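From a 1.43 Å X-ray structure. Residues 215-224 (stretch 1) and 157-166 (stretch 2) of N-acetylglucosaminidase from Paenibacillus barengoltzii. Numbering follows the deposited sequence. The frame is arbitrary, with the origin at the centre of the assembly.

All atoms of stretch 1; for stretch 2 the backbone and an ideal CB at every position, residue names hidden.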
# COMPACT_ATOMS: atom_id res chain seq x y z
N ALA A 215 6.53 8.74 7.98
CA ALA A 215 5.09 8.60 7.81
C ALA A 215 4.48 7.71 8.89
O ALA A 215 3.36 7.96 9.35
CB ALA A 215 4.75 8.05 6.42
N SER A 216 5.21 6.68 9.32
CA SER A 216 4.72 5.78 10.36
C SER A 216 4.61 6.50 11.70
O SER A 216 3.58 6.41 12.38
CB SER A 216 5.63 4.55 10.45
OG SER A 216 5.18 3.66 11.47
N VAL A 217 5.66 7.22 12.09
CA VAL A 217 5.62 8.02 13.32
C VAL A 217 4.43 8.97 13.29
O VAL A 217 3.65 9.05 14.25
CB VAL A 217 6.95 8.76 13.51
CG1 VAL A 217 6.84 9.76 14.67
CG2 VAL A 217 8.10 7.77 13.73
N ASN A 218 4.24 9.67 12.18
CA ASN A 218 3.11 10.57 12.06
C ASN A 218 1.77 9.84 12.24
O ASN A 218 0.87 10.34 12.92
CB ASN A 218 3.19 11.32 10.73
CG ASN A 218 4.25 12.40 10.74
OD1 ASN A 218 4.73 12.80 11.81
ND2 ASN A 218 4.63 12.88 9.56
N LEU A 219 1.63 8.65 11.64
CA LEU A 219 0.40 7.87 11.82
C LEU A 219 0.15 7.55 13.29
O LEU A 219 -0.98 7.69 13.79
CB LEU A 219 0.48 6.57 11.03
CG LEU A 219 0.35 6.59 9.51
CD1 LEU A 219 0.51 5.17 8.96
CD2 LEU A 219 -0.98 7.19 9.10
N PHE A 220 1.18 7.09 13.99
CA PHE A 220 1.00 6.68 15.37
C PHE A 220 0.79 7.87 16.30
O PHE A 220 0.02 7.78 17.26
CB PHE A 220 2.17 5.80 15.81
CG PHE A 220 2.03 4.36 15.38
CD1 PHE A 220 1.53 3.42 16.27
CD2 PHE A 220 2.33 3.96 14.09
CE1 PHE A 220 1.36 2.09 15.87
CE2 PHE A 220 2.17 2.63 13.69
CZ PHE A 220 1.68 1.70 14.59
N VAL A 221 1.47 8.99 16.04
CA VAL A 221 1.21 10.20 16.82
C VAL A 221 -0.23 10.64 16.65
O VAL A 221 -0.93 10.95 17.63
CB VAL A 221 2.20 11.31 16.42
CG1 VAL A 221 1.79 12.64 17.06
CG2 VAL A 221 3.60 10.94 16.83
N ARG A 222 -0.71 10.68 15.40
CA ARG A 222 -2.08 11.09 15.15
C ARG A 222 -3.09 10.11 15.73
O ARG A 222 -4.21 10.50 16.08
CB ARG A 222 -2.31 11.28 13.65
CG ARG A 222 -1.77 12.61 13.19
CD ARG A 222 -1.61 12.74 11.70
NE ARG A 222 -0.54 13.70 11.43
CZ ARG A 222 0.46 13.49 10.57
NH1 ARG A 222 0.50 12.37 9.87
NH2 ARG A 222 1.39 14.42 10.41
N ALA A 223 -2.70 8.84 15.87
CA ALA A 223 -3.55 7.84 16.49
C ALA A 223 -3.55 7.94 18.01
O ALA A 223 -4.35 7.26 18.66
CB ALA A 223 -3.13 6.44 16.03
N GLY A 224 -2.67 8.75 18.60
CA GLY A 224 -2.69 9.00 20.02
C GLY A 224 -1.55 8.40 20.83
O GLY A 224 -1.65 8.36 22.06
N UNK A 157 5.71 -4.70 19.77
CA UNK A 157 6.21 -4.36 18.45
C UNK A 157 5.01 -4.23 17.53
O UNK A 157 4.17 -5.14 17.46
CB UNK A 157 7.20 -5.40 17.93
N UNK A 158 4.93 -3.10 16.83
CA UNK A 158 3.76 -2.76 16.03
C UNK A 158 4.13 -2.67 14.56
O UNK A 158 5.23 -2.23 14.21
CB UNK A 158 3.15 -1.44 16.50
N UNK A 159 3.19 -3.08 13.70
CA UNK A 159 3.34 -2.84 12.28
C UNK A 159 3.33 -1.36 11.95
O UNK A 159 2.71 -0.55 12.65
CB UNK A 159 2.23 -3.55 11.51
N UNK A 160 3.99 -1.00 10.86
CA UNK A 160 4.31 0.40 10.64
C UNK A 160 3.24 1.18 9.87
O UNK A 160 3.19 2.41 9.99
CB UNK A 160 5.64 0.50 9.89
N UNK A 161 2.39 0.53 9.11
CA UNK A 161 1.57 1.20 8.12
C UNK A 161 0.12 1.31 8.60
O UNK A 161 -0.24 0.86 9.70
CB UNK A 161 1.64 0.46 6.79
N UNK A 162 -0.71 1.89 7.73
CA UNK A 162 -2.10 2.20 8.07
C UNK A 162 -2.86 0.97 8.56
O UNK A 162 -3.71 1.09 9.45
CB UNK A 162 -2.82 2.80 6.86
N UNK A 163 -2.61 -0.19 7.96
CA UNK A 163 -3.34 -1.39 8.38
C UNK A 163 -3.28 -1.58 9.89
O UNK A 163 -4.25 -2.03 10.51
CB UNK A 163 -2.78 -2.63 7.68
N UNK A 164 -2.12 -1.28 10.50
CA UNK A 164 -1.97 -1.60 11.91
C UNK A 164 -2.81 -0.67 12.77
O UNK A 164 -3.45 -1.11 13.74
CB UNK A 164 -0.50 -1.52 12.32
N UNK A 165 -2.84 0.62 12.42
CA UNK A 165 -3.72 1.58 13.07
C UNK A 165 -5.17 1.13 12.94
O UNK A 165 -5.94 1.20 13.90
CB UNK A 165 -3.53 2.98 12.47
N UNK A 166 -5.56 0.66 11.75
CA UNK A 166 -6.94 0.27 11.51
C UNK A 166 -7.33 -0.98 12.29
O UNK A 166 -8.52 -1.19 12.53
CB UNK A 166 -7.16 0.04 10.01

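Position 157 lies in an extended strand, with nothing of stretch 1 within 5.5 Å of its ideal CB. Stretch 1 does not restrict the choice. The residue is Ala-157, which makes no contact here.

Position 158 is also extended, and its CB points toward stretch 1. The ideal CB is 4.0 Å from Phe-220 CZ, so a small apolar residue suits. The residue is Ala-158; its CB packs 3.9 Å from Phe-220 CZ.

At 159 the CB would point away from stretch 1, and phi/psi of -64/153 is open to most residues. Stretch 1 meets the backbone instead. Carbonyl O of 159 lies at the edge of the Phe-220 ring, 3.1 Å from CZ. The residue is Gly-159, and this O has no hydrogen-bond partner in the model.

Position 160 comes closest to the helix backbone, its CA 5.4 Å from that of Ser-216. Its CB points sideways, and the ideal CB is 3.6 Å from Ser-216 OG. Alanine or serine would suit, and so would glycine, which has no side chain to place. The residue is Ala-160. Its O accepts a hydrogen bond from Ser-216 OG at 2.8 Å.

Position 161 points its CB away from stretch 1. Aspartate, asparagine, serine or threonine could accept a hydrogen bond from the amide of 162. The residue is Asp-161, whose OD1 accepts a hydrogen bond from N of 162 at 2.7 Å.

Position 162 also points away, but its ideal CB is 4.6 Å from Leu-219 CD1. A long, flexible side chain could fold back along this leucine. The residue is Gln-162. Its OE1 reaches 3.4 Å from Leu-219 CD2, while NE2 donates to OD1 of 166 at 2.9 Å.

Position 163 is helical and out of reach, so many residues would do. It is Tyr-163.

Position 164 points toward stretch 1, its ideal CB 4.5 Å from Phe-220 CZ. Apolar or aromatic residues would suit. The residue is Tyr-164; its CD1 lies 3.7 Å from Phe-220 CZ, at the edge of the phenylalanine ring.

Position 165 points toward the apolar surface of Leu-219, Phe-220 and Ala-223. Isoleucine, leucine, valine or methionine could fill this space. The residue is Ile-165. Its CD1 sits over one face of the Phe-220 ring, 3.8 Å from Phe-220 CE1, in a CH-pi contact. The same CD1 is 3.8 Å from Ala-223 CB.

Position 166 is out of reach of stretch 1, which leaves the choice open, polar residues included. It is Asp-166, whose OD1 accepts the bond from Gln-162 NE2.

Stretch 2, residues 157-166: AAGADQYYID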
# COMPACT_ATOMS: atom_id res chain seq x y z
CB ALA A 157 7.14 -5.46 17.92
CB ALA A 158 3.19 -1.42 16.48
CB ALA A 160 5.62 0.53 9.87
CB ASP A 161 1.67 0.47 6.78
CG ASP A 161 1.54 1.39 5.57
OD1 ASP A 161 1.00 2.51 5.70
OD2 ASP A 161 1.97 0.97 4.47
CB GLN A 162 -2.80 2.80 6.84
CG GLN A 162 -4.22 3.28 7.11
CD GLN A 162 -4.28 4.52 7.99
OE1 GLN A 162 -3.62 5.52 7.71
NE2 GLN A 162 -5.07 4.46 9.05
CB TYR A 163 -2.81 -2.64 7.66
CG TYR A 163 -1.39 -3.01 8.02
CD1 TYR A 163 -0.31 -2.56 7.26
CD2 TYR A 163 -1.11 -3.80 9.13
CE1 TYR A 163 0.99 -2.88 7.60
CE2 TYR A 163 0.21 -4.12 9.48
CZ TYR A 163 1.24 -3.66 8.70
OH TYR A 163 2.54 -3.97 9.03
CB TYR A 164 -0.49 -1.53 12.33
CG TYR A 164 -0.28 -2.12 13.71
CD1 TYR A 164 -0.37 -1.31 14.84
CD2 TYR A 164 -0.02 -3.48 13.88
CE1 TYR A 164 -0.19 -1.83 16.11
CE2 TYR A 164 0.16 -4.02 15.15
CZ TYR A 164 0.07 -3.19 16.26
OH TYR A 164 0.24 -3.71 17.52
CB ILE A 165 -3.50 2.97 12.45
CG1 ILE A 165 -2.04 3.40 12.58
CG2 ILE A 165 -4.46 3.99 13.06
CD1 ILE A 165 -1.60 3.61 14.02
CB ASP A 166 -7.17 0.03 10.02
CG ASP A 166 -7.05 1.30 9.19
OD1 ASP A 166 -7.03 2.40 9.78
OD2 ASP A 166 -6.99 1.19 7.94
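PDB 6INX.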